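Local structure of Peptide/nickel transport system substrate-binding protein (Listeria monocytogenes serotype 1/2a, 5KZT) at residues V245-L250 against A500-Y506; Y336-S340 against W474-V478; N365-V369 against D395-V399. The protein binds short peptides, here a hexapeptide, and probably delivers them to a membrane transporter for uptake. Residues are numbered along the deposited sequence.

Contact 1: residues V245-L250 against A500-Y506; sequences VDRTVL and AYLQKDY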
ATOM      1  N   VAL A 245      -2.352   3.308  25.662  1.00 22.54           N
ATOM      2  CA  VAL A 245      -2.827   2.909  24.336  1.00 21.16           C
ATOM      3  C   VAL A 245      -3.706   1.694  24.481  1.00 20.80           C
ATOM      4  O   VAL A 245      -3.574   0.944  25.437  1.00 20.84           O
ATOM      5  CB  VAL A 245      -1.688   2.634  23.330  1.00 20.77           C
ATOM      6  CG1 VAL A 245      -0.805   3.866  23.177  1.00 21.14           C
ATOM      7  CG2 VAL A 245      -0.851   1.415  23.706  1.00 20.61           C
ATOM      8  N   ASP A 246      -4.602   1.515  23.518  1.00 20.45           N
ATOM      9  CA  ASP A 246      -5.604   0.456  23.536  1.00 20.40           C
ATOM     10  C   ASP A 246      -5.290  -0.728  22.622  1.00 19.61           C
ATOM     11  O   ASP A 246      -5.988  -1.742  22.662  1.00 19.53           O
ATOM     12  CB  ASP A 246      -6.960   1.041  23.170  1.00 20.87           C
ATOM     13  CG  ASP A 246      -7.383   2.131  24.116  1.00 21.88           C
ATOM     14  OD1 ASP A 246      -7.312   1.913  25.344  1.00 23.43           O
ATOM     15  OD2 ASP A 246      -7.763   3.224  23.646  1.00 22.35           O
ATOM     16  N   ARG A 247      -4.260  -0.580  21.797  1.00 18.76           N
ATOM     17  CA  ARG A 247      -3.857  -1.579  20.825  1.00 18.47           C
ATOM     18  C   ARG A 247      -2.383  -1.329  20.517  1.00 18.23           C
ATOM     19  O   ARG A 247      -1.981  -0.181  20.312  1.00 18.43           O
ATOM     20  CB  ARG A 247      -4.730  -1.443  19.587  1.00 18.19           C
ATOM     21  CG  ARG A 247      -4.596  -2.538  18.562  1.00 18.58           C
ATOM     22  CD  ARG A 247      -5.709  -2.412  17.548  1.00 18.67           C
ATOM     23  NE  ARG A 247      -5.856  -3.560  16.662  1.00 18.85           N
ATOM     24  CZ  ARG A 247      -5.465  -3.608  15.397  1.00 18.71           C
ATOM     25  NH1 ARG A 247      -4.835  -2.575  14.827  1.00 18.85           N
ATOM     26  NH2 ARG A 247      -5.700  -4.715  14.701  1.00 19.08           N
ATOM     27  N   THR A 248      -1.567  -2.378  20.532  1.00 18.17           N
ATOM     28  CA  THR A 248      -0.138  -2.222  20.302  1.00 18.25           C
ATOM     29  C   THR A 248       0.450  -3.385  19.495  1.00 17.94           C
ATOM     30  O   THR A 248       0.160  -4.543  19.749  1.00 17.40           O
ATOM     31  CB  THR A 248       0.609  -2.017  21.642  1.00 18.88           C
ATOM     32  OG1 THR A 248       1.973  -1.657  21.398  1.00 19.72           O
ATOM     33  CG2 THR A 248       0.555  -3.267  22.509  1.00 19.24           C
ATOM     34  N   VAL A 249       1.330  -3.055  18.563  1.00 18.32           N
ATOM     35  CA  VAL A 249       1.954  -4.053  17.708  1.00 18.61           C
ATOM     36  C   VAL A 249       3.028  -4.811  18.480  1.00 19.14           C
ATOM     37  O   VAL A 249       3.804  -4.197  19.206  1.00 19.52           O
ATOM     38  CB  VAL A 249       2.652  -3.411  16.491  1.00 19.10           C
ATOM     39  CG1 VAL A 249       3.287  -4.502  15.613  1.00 19.64           C
ATOM     40  CG2 VAL A 249       1.706  -2.560  15.686  1.00 18.97           C
ATOM     41  N   LEU A 250       3.081  -6.135  18.295  1.00 19.23           N
ATOM     42  CA  LEU A 250       4.082  -7.002  18.918  1.00 20.12           C
ATOM     43  C   LEU A 250       4.924  -7.625  17.827  1.00 20.62           C
ATOM     44  O   LEU A 250       4.391  -8.177  16.892  1.00 20.08           O
ATOM     45  CB  LEU A 250       3.419  -8.150  19.695  1.00 20.24           C
ATOM     46  CG  LEU A 250       2.397  -7.763  20.765  1.00 20.29           C
ATOM     47  CD1 LEU A 250       1.650  -9.002  21.223  1.00 20.83           C
ATOM     48  CD2 LEU A 250       3.070  -7.059  21.931  1.00 20.79           C
ATOM     49  N   ALA A 500       0.838  -8.936  14.558  1.00 19.59           N
ATOM     50  CA  ALA A 500       0.336  -9.337  15.884  1.00 19.38           C
ATOM     51  C   ALA A 500       0.182  -8.107  16.764  1.00 19.09           C
ATOM     52  O   ALA A 500       0.985  -7.170  16.696  1.00 18.56           O
ATOM     53  CB  ALA A 500       1.269 -10.337  16.534  1.00 20.08           C
ATOM     54  N   TYR A 501      -0.836  -8.145  17.614  1.00 18.96           N
ATOM     55  CA  TYR A 501      -1.170  -7.058  18.523  1.00 18.90           C
ATOM     56  C   TYR A 501      -1.664  -7.615  19.838  1.00 18.99           C
ATOM     57  O   TYR A 501      -2.172  -8.743  19.895  1.00 19.08           O
ATOM     58  CB  TYR A 501      -2.318  -6.193  17.997  1.00 18.97           C
ATOM     59  CG  TYR A 501      -2.133  -5.502  16.667  1.00 19.01           C
ATOM     60  CD1 TYR A 501      -2.451  -6.143  15.484  1.00 19.28           C
ATOM     61  CD2 TYR A 501      -1.708  -4.179  16.607  1.00 19.50           C
ATOM     62  CE1 TYR A 501      -2.314  -5.505  14.250  1.00 19.53           C
ATOM     63  CE2 TYR A 501      -1.561  -3.522  15.388  1.00 19.64           C
ATOM     64  CZ  TYR A 501      -1.877  -4.189  14.213  1.00 19.92           C
ATOM     65  OH  TYR A 501      -1.740  -3.541  13.008  1.00 20.11           O
ATOM     66  N   LEU A 502      -1.513  -6.824  20.895  1.00 18.73           N
ATOM     67  CA  LEU A 502      -2.439  -6.903  22.008  1.00 18.92           C
ATOM     68  C   LEU A 502      -3.504  -5.873  21.718  1.00 18.55           C
ATOM     69  O   LEU A 502      -3.184  -4.764  21.282  1.00 17.99           O
ATOM     70  CB  LEU A 502      -1.772  -6.616  23.346  1.00 19.56           C
ATOM     71  CG  LEU A 502      -0.788  -7.638  23.904  1.00 20.30           C
ATOM     72  CD1 LEU A 502      -0.474  -7.281  25.353  1.00 21.08           C
ATOM     73  CD2 LEU A 502      -1.314  -9.065  23.825  1.00 20.77           C
ATOM     74  N   GLN A 503      -4.769  -6.243  21.935  1.00 18.79           N
ATOM     75  CA  GLN A 503      -5.906  -5.378  21.655  1.00 18.94           C
ATOM     76  C   GLN A 503      -6.883  -5.439  22.805  1.00 19.64           C
ATOM     77  O   GLN A 503      -7.359  -6.519  23.122  1.00 19.67           O
ATOM     78  CB  GLN A 503      -6.604  -5.845  20.381  1.00 19.16           C
ATOM     79  CG  GLN A 503      -7.744  -4.945  19.930  1.00 19.46           C
ATOM     80  CD  GLN A 503      -8.345  -5.400  18.608  1.00 19.89           C
ATOM     81  OE1 GLN A 503      -7.673  -5.409  17.579  1.00 19.43           O
ATOM     82  NE2 GLN A 503      -9.611  -5.795  18.639  1.00 20.91           N
ATOM     83  N   LYS A 504      -7.213  -4.296  23.412  1.00 20.25           N
ATOM     84  CA  LYS A 504      -8.130  -4.309  24.559  1.00 21.32           C
ATOM     85  C   LYS A 504      -9.484  -4.883  24.160  1.00 21.73           C
ATOM     86  O   LYS A 504     -10.001  -4.582  23.074  1.00 21.44           O
ATOM     87  CB  LYS A 504      -8.370  -2.920  25.133  1.00 21.90           C
ATOM     88  CG  LYS A 504      -7.138  -2.226  25.665  1.00 22.59           C
ATOM     89  CD  LYS A 504      -6.667  -2.725  27.002  1.00 23.58           C
ATOM     90  CE  LYS A 504      -5.504  -1.819  27.394  1.00 24.35           C
ATOM     91  NZ  LYS A 504      -4.834  -2.280  28.605  1.00 25.39           N
ATOM     92  N   ASP A 505     -10.074  -5.678  25.050  1.00 22.35           N
ATOM     93  CA  ASP A 505     -11.368  -6.297  24.759  1.00 23.54           C
ATOM     94  C   ASP A 505     -12.528  -5.312  24.505  1.00 23.28           C
ATOM     95  O   ASP A 505     -13.498  -5.670  23.843  1.00 23.92           O
ATOM     96  CB  ASP A 505     -11.766  -7.334  25.842  1.00 25.27           C
ATOM     97  CG  ASP A 505     -11.906  -6.739  27.249  1.00 26.31           C
ATOM     98  OD1 ASP A 505     -11.829  -5.508  27.452  1.00 26.67           O
ATOM     99  OD2 ASP A 505     -12.097  -7.547  28.184  1.00 28.68           O
ATOM    100  N   TYR A 506     -12.411  -4.090  25.018  1.00 22.44           N
ATOM    101  CA  TYR A 506     -13.440  -3.066  24.860  1.00 22.46           C
ATOM    102  C   TYR A 506     -13.523  -2.362  23.496  1.00 22.26           C
ATOM    103  O   TYR A 506     -14.478  -1.630  23.254  1.00 22.39           O
ATOM    104  CB  TYR A 506     -13.380  -2.038  25.992  1.00 22.51           C
ATOM    105  CG  TYR A 506     -12.063  -1.342  26.242  1.00 22.21           C
ATOM    106  CD1 TYR A 506     -11.557  -0.403  25.351  1.00 21.89           C
ATOM    107  CD2 TYR A 506     -11.349  -1.582  27.414  1.00 22.33           C
ATOM    108  CE1 TYR A 506     -10.365   0.265  25.618  1.00 22.12           C
ATOM    109  CE2 TYR A 506     -10.155  -0.924  27.689  1.00 22.38           C
ATOM    110  CZ  TYR A 506      -9.671  -0.001  26.787  1.00 22.06           C
ATOM    111  OH  TYR A 506      -8.487   0.649  27.041  1.00 22.35           O
TER
HETATM  112  O   HOH W   1      -7.540  -6.797  15.176  1.00 24.92           O
HETATM  113  O   HOH W   2       3.730  -8.085  14.290  1.00 19.11           O
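Strand 247-250 and the end of strand 491-503 meet antiparallel, with side chains dovetailed on both faces. Thr248 and Leu502 form a hydrogen-bonded pair: Thr248 N to Leu502 O spans 3.0 Å and Leu502 N to Thr248 O 3.1 Å. On one face Tyr501 is the broad bump. Arginine suits the place because its extended chain lays a flat guanidinium on the tyrosine ring, Arg247 CZ 3.7 Å from the Tyr501 centroid in a stacked cation-pi pair, while Arg247 NE, in the guanidinium plane, donates to Gln503 OE1 (2.7 Å). Arg247 NH2, which also bonds Tyr519 OH, shares a water with Gln503 OE1. Val249 CG2 packs 3.4 Å from Tyr501 CE2. On the opposite face Leu502 fits beside Leu250, with Leu250 CD1 3.9 Å from Leu502 CG, and Ala500 CB lies 4.4 Å from Leu250 CB. Beyond the strands, Lys504 N bonds Asp246 O (2.9 Å), and Tyr506 OH reaches Asp246 OD1 in a very short 2.4 Å bond. Lys504 NZ turns to Asp243 and Tyr240. Helix 233-241 covers the Thr248 and Leu502 face through Leu237 and Tyr240, strand 264-277 pairs with the other edge of strand 491-503, and Asp246 bonds Asn18 of strand 16-21.

Contact 2: residues Y336-S340 against W474-V478; sequences YTKES and WDEMV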
ATOM      1  N   TYR A 336      -4.643 -18.460  -7.264  1.00 17.40           N
ATOM      2  CA  TYR A 336      -3.564 -18.001  -8.167  1.00 17.13           C
ATOM      3  C   TYR A 336      -2.218 -18.630  -7.827  1.00 17.33           C
ATOM      4  O   TYR A 336      -1.531 -19.131  -8.722  1.00 17.62           O
ATOM      5  CB  TYR A 336      -3.424 -16.478  -8.071  1.00 16.20           C
ATOM      6  CG  TYR A 336      -2.347 -15.877  -8.954  1.00 15.73           C
ATOM      7  CD1 TYR A 336      -1.016 -15.829  -8.531  1.00 15.37           C
ATOM      8  CD2 TYR A 336      -2.660 -15.333 -10.206  1.00 15.91           C
ATOM      9  CE1 TYR A 336      -0.027 -15.271  -9.323  1.00 15.33           C
ATOM     10  CE2 TYR A 336      -1.671 -14.761 -10.999  1.00 15.75           C
ATOM     11  CZ  TYR A 336      -0.363 -14.733 -10.558  1.00 15.42           C
ATOM     12  OH  TYR A 336       0.638 -14.179 -11.345  1.00 15.69           O
ATOM     13  N   THR A 337      -1.850 -18.621  -6.536  1.00 17.47           N
ATOM     14  CA  THR A 337      -0.536 -19.151  -6.113  1.00 17.63           C
ATOM     15  C   THR A 337      -0.341 -20.646  -6.353  1.00 18.69           C
ATOM     16  O   THR A 337       0.773 -21.074  -6.651  1.00 18.76           O
ATOM     17  CB  THR A 337      -0.212 -18.862  -4.627  1.00 17.48           C
ATOM     18  OG1 THR A 337      -1.218 -19.416  -3.782  1.00 17.71           O
ATOM     19  CG2 THR A 337      -0.114 -17.420  -4.390  1.00 16.83           C
ATOM     20  N   LYS A 338      -1.407 -21.435  -6.229  1.00 19.57           N
ATOM     21  CA  LYS A 338      -1.353 -22.873  -6.558  1.00 20.96           C
ATOM     22  C   LYS A 338      -1.116 -23.084  -8.078  1.00 21.38           C
ATOM     23  O   LYS A 338      -0.311 -23.933  -8.482  1.00 22.04           O
ATOM     24  CB  LYS A 338      -2.638 -23.567  -6.065  1.00 22.00           C
ATOM     25  CG  LYS A 338      -2.752 -25.060  -6.338  1.00 23.60           C
ATOM     26  CD  LYS A 338      -4.170 -25.587  -6.092  1.00 24.65           C
ATOM     27  CE  LYS A 338      -4.283 -27.090  -6.346  1.00 26.03           C
ATOM     28  NZ  LYS A 338      -3.957 -27.455  -7.751  1.00 26.73           N
ATOM     29  N   GLU A 339      -1.790 -22.295  -8.908  1.00 21.11           N
ATOM     30  CA  GLU A 339      -1.608 -22.359 -10.373  1.00 21.75           C
ATOM     31  C   GLU A 339      -0.238 -21.851 -10.809  1.00 21.25           C
ATOM     32  O   GLU A 339       0.345 -22.386 -11.735  1.00 21.70           O
ATOM     33  CB  GLU A 339      -2.718 -21.591 -11.108  1.00 21.67           C
ATOM     34  CG  GLU A 339      -4.107 -22.123 -10.797  1.00 22.48           C
ATOM     35  CD  GLU A 339      -5.205 -21.438 -11.564  1.00 22.66           C
ATOM     36  OE1 GLU A 339      -5.053 -20.258 -11.947  1.00 22.63           O
ATOM     37  OE2 GLU A 339      -6.232 -22.089 -11.770  1.00 23.25           O
ATOM     38  N   SER A 340       0.265 -20.810 -10.151  1.00 20.45           N
ATOM     39  CA  SER A 340       1.586 -20.264 -10.465  1.00 20.29           C
ATOM     40  C   SER A 340       2.726 -21.176 -10.018  1.00 21.23           C
ATOM     41  O   SER A 340       3.790 -21.198 -10.646  1.00 20.95           O
ATOM     42  CB  SER A 340       1.767 -18.902  -9.802  1.00 19.32           C
ATOM     43  OG  SER A 340       2.856 -18.207 -10.378  1.00 18.79           O
ATOM     44  N   TRP A 474      -6.872 -13.947 -17.028  1.00 23.72           N
ATOM     45  CA  TRP A 474      -6.411 -14.642 -15.821  1.00 21.81           C
ATOM     46  C   TRP A 474      -5.219 -15.552 -16.134  1.00 21.28           C
ATOM     47  O   TRP A 474      -4.172 -15.446 -15.485  1.00 20.41           O
ATOM     48  CB  TRP A 474      -7.550 -15.454 -15.189  1.00 21.95           C
ATOM     49  CG  TRP A 474      -7.080 -16.269 -14.035  1.00 20.81           C
ATOM     50  CD1 TRP A 474      -6.625 -17.561 -14.063  1.00 20.98           C
ATOM     51  CD2 TRP A 474      -6.985 -15.836 -12.687  1.00 20.22           C
ATOM     52  NE1 TRP A 474      -6.248 -17.957 -12.793  1.00 20.68           N
ATOM     53  CE2 TRP A 474      -6.461 -16.913 -11.933  1.00 20.14           C
ATOM     54  CE3 TRP A 474      -7.298 -14.640 -12.035  1.00 20.10           C
ATOM     55  CZ2 TRP A 474      -6.273 -16.837 -10.544  1.00 20.33           C
ATOM     56  CZ3 TRP A 474      -7.087 -14.552 -10.655  1.00 20.24           C
ATOM     57  CH2 TRP A 474      -6.582 -15.648  -9.926  1.00 20.44           C
ATOM     58  N   ASP A 475      -5.365 -16.417 -17.139  1.00 22.26           N
ATOM     59  CA  ASP A 475      -4.296 -17.373 -17.486  1.00 22.90           C
ATOM     60  C   ASP A 475      -2.963 -16.670 -17.783  1.00 23.20           C
ATOM     61  O   ASP A 475      -1.898 -17.132 -17.366  1.00 22.76           O
ATOM     62  CB  ASP A 475      -4.691 -18.286 -18.666  1.00 24.82           C
ATOM     63  CG  ASP A 475      -5.898 -19.179 -18.356  1.00 25.37           C
ATOM     64  OD1 ASP A 475      -6.263 -19.314 -17.174  1.00 24.22           O
ATOM     65  OD2 ASP A 475      -6.491 -19.728 -19.304  1.00 26.86           O
ATOM     66  N   GLU A 476      -3.040 -15.543 -18.482  1.00 24.52           N
ATOM     67  CA  GLU A 476      -1.857 -14.761 -18.801  1.00 25.63           C
ATOM     68  C   GLU A 476      -1.229 -14.147 -17.560  1.00 23.19           C
ATOM     69  O   GLU A 476      -0.014 -14.200 -17.416  1.00 22.89           O
ATOM     70  CB  GLU A 476      -2.187 -13.694 -19.846  1.00 28.60           C
ATOM     71  CG  GLU A 476      -2.571 -14.286 -21.200  1.00 32.08           C
ATOM     72  CD  GLU A 476      -1.399 -14.920 -21.940  1.00 34.89           C
ATOM     73  OE1 GLU A 476      -0.556 -14.169 -22.476  1.00 37.64           O
ATOM     74  OE2 GLU A 476      -1.332 -16.175 -22.014  1.00 37.04           O
ATOM     75  N   MET A 477      -2.048 -13.627 -16.644  1.00 21.61           N
ATOM     76  CA  MET A 477      -1.531 -13.114 -15.365  1.00 20.40           C
ATOM     77  C   MET A 477      -0.769 -14.181 -14.577  1.00 19.48           C
ATOM     78  O   MET A 477       0.240 -13.881 -13.955  1.00 19.10           O
ATOM     79  CB  MET A 477      -2.659 -12.494 -14.516  1.00 20.25           C
ATOM     80  CG  MET A 477      -3.134 -11.143 -15.054  1.00 21.43           C
ATOM     81  SD  MET A 477      -4.215 -10.191 -13.975  1.00 22.55           S
ATOM     82  CE  MET A 477      -5.581 -11.334 -13.799  1.00 21.98           C
ATOM     83  N   VAL A 478      -1.245 -15.430 -14.611  1.00 19.77           N
ATOM     84  CA  VAL A 478      -0.537 -16.550 -13.967  1.00 19.79           C
ATOM     85  C   VAL A 478       0.854 -16.677 -14.590  1.00 20.58           C
ATOM     86  O   VAL A 478       1.871 -16.728 -13.885  1.00 20.50           O
ATOM     87  CB  VAL A 478      -1.345 -17.865 -14.084  1.00 20.44           C
ATOM     88  CG1 VAL A 478      -0.540 -19.069 -13.590  1.00 21.64           C
ATOM     89  CG2 VAL A 478      -2.665 -17.732 -13.317  1.00 20.00           C
TER
HETATM   90  O   HOH W   3       3.545 -18.634 -12.977  1.00 23.38           O
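The short helix 336-340 crosses a segment of helix 471-487 at -62°, their axes 10.3 Å apart at closest approach. The backbones draw nearest at Ser340 and Val478, whose CA atoms are 5.5 Å apart; elsewhere long side chains bridge the gap. Tyr336 is the principal one. Its ring points edge-on at the face of the Trp474 six-membered ring, an offset edge-to-face pair with centroids 5.7 Å apart, and Tyr336 CE2 packs 3.9 Å from Val478 CG2. Compact valine suits the narrow space where the helices converge. Tyrosine adds a polar tip: Tyr336 OH donates to Met477 O at 2.7 Å. Glu339 is long enough to meet the indole, so Trp474 NE1 donates to Glu339 OE1, also at 2.7 Å. A water donates to both Ser340 OG and Val478 O, and Ser340 OG also bonds Glu481. Helix 433-436 packs alongside, Leu436 touching Tyr336 and Met477. The contact therefore combines apolar packing with directional hydrogen bonds, which restrict how the two aromatic side chains can be turned.

Contact 3: residues N365-V369 against D395-V399; sequences NEITV and DGLTV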
ATOM      1  N   ASN A 365      36.109 -10.124  -7.598  1.00 40.61           N
ATOM      2  CA  ASN A 365      36.177 -11.122  -6.502  1.00 40.68           C
ATOM      3  C   ASN A 365      35.309 -10.762  -5.305  1.00 38.79           C
ATOM      4  O   ASN A 365      34.980 -11.632  -4.495  1.00 37.66           O
ATOM      5  CB  ASN A 365      37.610 -11.256  -5.965  1.00 43.39           C
ATOM      6  CG  ASN A 365      38.649 -11.246  -7.059  1.00 46.44           C
ATOM      7  OD1 ASN A 365      38.348 -11.541  -8.215  1.00 48.26           O
ATOM      8  ND2 ASN A 365      39.890 -10.902  -6.705  1.00 48.88           N
ATOM      9  N   GLU A 366      35.005  -9.474  -5.163  1.00 37.99           N
ATOM     10  CA  GLU A 366      34.214  -8.961  -4.050  1.00 36.68           C
ATOM     11  C   GLU A 366      33.231  -7.899  -4.537  1.00 34.94           C
ATOM     12  O   GLU A 366      33.427  -7.314  -5.604  1.00 35.58           O
ATOM     13  CB  GLU A 366      35.130  -8.413  -2.946  1.00 38.58           C
ATOM     14  CG  GLU A 366      36.021  -7.238  -3.352  1.00 40.81           C
ATOM     15  CD  GLU A 366      37.429  -7.341  -2.778  1.00 43.97           C
ATOM     16  OE1 GLU A 366      37.565  -7.571  -1.545  1.00 45.04           O
ATOM     17  OE2 GLU A 366      38.398  -7.207  -3.557  1.00 45.82           O
ATOM     18  N   ILE A 367      32.165  -7.705  -3.768  1.00 32.66           N
ATOM     19  CA  ILE A 367      31.104  -6.726  -4.059  1.00 31.11           C
ATOM     20  C   ILE A 367      30.648  -6.167  -2.716  1.00 29.99           C
ATOM     21  O   ILE A 367      30.459  -6.939  -1.769  1.00 28.69           O
ATOM     22  CB  ILE A 367      29.906  -7.385  -4.796  1.00 30.13           C
ATOM     23  CG1 ILE A 367      30.232  -7.610  -6.279  1.00 31.35           C
ATOM     24  CG2 ILE A 367      28.632  -6.540  -4.682  1.00 29.13           C
ATOM     25  CD1 ILE A 367      29.262  -8.516  -7.018  1.00 30.87           C
ATOM     26  N   THR A 368      30.506  -4.837  -2.637  1.00 30.42           N
ATOM     27  CA  THR A 368      29.793  -4.153  -1.532  1.00 29.41           C
ATOM     28  C   THR A 368      28.484  -3.598  -2.049  1.00 28.14           C
ATOM     29  O   THR A 368      28.463  -2.946  -3.084  1.00 28.32           O
ATOM     30  CB  THR A 368      30.614  -2.982  -0.950  1.00 31.12           C
ATOM     31  OG1 THR A 368      31.868  -3.476  -0.475  1.00 32.92           O
ATOM     32  CG2 THR A 368      29.878  -2.302   0.222  1.00 30.62           C
ATOM     33  N   VAL A 369      27.391  -3.863  -1.338  1.00 26.47           N
ATOM     34  CA  VAL A 369      26.112  -3.240  -1.635  1.00 25.63           C
ATOM     35  C   VAL A 369      25.434  -2.822  -0.351  1.00 25.08           C
ATOM     36  O   VAL A 369      25.644  -3.438   0.693  1.00 24.79           O
ATOM     37  CB  VAL A 369      25.165  -4.157  -2.453  1.00 25.08           C
ATOM     38  CG1 VAL A 369      25.620  -4.223  -3.906  1.00 26.17           C
ATOM     39  CG2 VAL A 369      25.036  -5.545  -1.830  1.00 24.58           C
ATOM     40  N   ASP A 395      30.632 -15.685  -0.384  1.00 31.49           N
ATOM     41  CA  ASP A 395      32.010 -15.260  -0.069  1.00 32.78           C
ATOM     42  C   ASP A 395      32.416 -14.063  -0.912  1.00 31.93           C
ATOM     43  O   ASP A 395      32.299 -14.103  -2.137  1.00 31.42           O
ATOM     44  CB  ASP A 395      33.010 -16.395  -0.332  1.00 35.28           C
ATOM     45  CG  ASP A 395      32.810 -17.611   0.575  1.00 36.95           C
ATOM     46  OD1 ASP A 395      32.178 -17.503   1.642  1.00 37.55           O
ATOM     47  OD2 ASP A 395      33.304 -18.700   0.213  1.00 38.62           O
ATOM     48  N   GLY A 396      32.906 -13.017  -0.250  1.00 31.80           N
ATOM     49  CA  GLY A 396      33.285 -11.764  -0.901  1.00 31.69           C
ATOM     50  C   GLY A 396      32.182 -10.718  -0.967  1.00 30.14           C
ATOM     51  O   GLY A 396      32.362  -9.671  -1.576  1.00 30.76           O
ATOM     52  N   LEU A 397      31.037 -10.982  -0.348  1.00 28.92           N
ATOM     53  CA  LEU A 397      29.934 -10.023  -0.324  1.00 27.44           C
ATOM     54  C   LEU A 397      29.945  -9.283   1.008  1.00 27.35           C
ATOM     55  O   LEU A 397      29.955  -9.910   2.072  1.00 27.19           O
ATOM     56  CB  LEU A 397      28.592 -10.734  -0.534  1.00 26.80           C
ATOM     57  CG  LEU A 397      27.344  -9.843  -0.544  1.00 25.83           C
ATOM     58  CD1 LEU A 397      27.334  -8.880  -1.716  1.00 25.78           C
ATOM     59  CD2 LEU A 397      26.085 -10.689  -0.564  1.00 25.59           C
ATOM     60  N   THR A 398      30.004  -7.958   0.936  1.00 27.22           N
ATOM     61  CA  THR A 398      29.753  -7.079   2.063  1.00 27.14           C
ATOM     62  C   THR A 398      28.389  -6.450   1.827  1.00 25.84           C
ATOM     63  O   THR A 398      28.080  -6.026   0.704  1.00 25.28           O
ATOM     64  CB  THR A 398      30.790  -5.953   2.164  1.00 28.71           C
ATOM     65  OG1 THR A 398      32.091  -6.511   2.321  1.00 30.89           O
ATOM     66  CG2 THR A 398      30.519  -5.050   3.353  1.00 29.09           C
ATOM     67  N   VAL A 399      27.577  -6.423   2.876  1.00 25.00           N
ATOM     68  CA  VAL A 399      26.269  -5.750   2.865  1.00 24.26           C
ATOM     69  C   VAL A 399      26.284  -4.649   3.932  1.00 24.71           C
ATOM     70  O   VAL A 399      26.384  -4.954   5.124  1.00 25.24           O
ATOM     71  CB  VAL A 399      25.129  -6.747   3.124  1.00 23.45           C
ATOM     72  CG1 VAL A 399      23.782  -6.026   3.195  1.00 22.30           C
ATOM     73  CG2 VAL A 399      25.117  -7.816   2.035  1.00 23.64           C
TER
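Three backbone hydrogen bonds zip the starts of strands 367-374 and 397-404 together in parallel, their short segment axes 4.8 Å apart and 15° from each other. Ile367 N donates to Gly396 O (3.0 Å), Ile367 O receives Thr398 N (2.9 Å), and Val369 N donates to Thr398 O (3.1 Å). Ile367 and Thr398 thus each use both their amide and their carbonyl, the usual staggered pattern of a parallel pair, which Val369 carries forward by bonding the backbone of Lys400. Thr398 O also takes a CA-H...O contact from Thr368 CA at 3.4 Å. Glutamines of helix 377-393 serve the second strand: Gln391 OE1 accepts from Val399 N, and Gln387 NE2 donates to Val399 O. Asp395 O is met by Trp355 NE1. Gly396 suits the strand entry because its phi of 92° would jam a CB against the preceding carbonyl, and such a CB would lie 2.5 Å from Asn365 O. Beta-branched Thr368 and Thr398 put their hydroxyls on the more exposed face. Ile367, Val369, Leu397 and Val399 line the other, where Leu397 CD1 lies 4.0 Å from Ile367 CG2. The pair belongs to a beta-alpha-beta unit linked by helix 377-393; its apolar face packs on helices 348-362 and 291-299, and Phe420 of strand 420-425 touches Val369 and Val399.

Overall arrangement
Contacts 1 and 3 belong to one branched mixed sheet, although their centres are 42 Å apart and their nearest atoms about 24 Å. Strands 264-277 and 420-425 connect them, pairing in turn between strand 491-503 and strand 367-374. Contact 2 is a helix crossing, with its centre 36 Å from each of the others; it is tied to contact 1 by sequence, since helix 471-487 leads into strand 491-503. The three are nested along the chain, contact 3 inside the loop closed by contact 2, and contact 2 inside that of contact 1. No peptide atom is among the partners found around these contacts, which is consistent with their belonging to the framework of the protein.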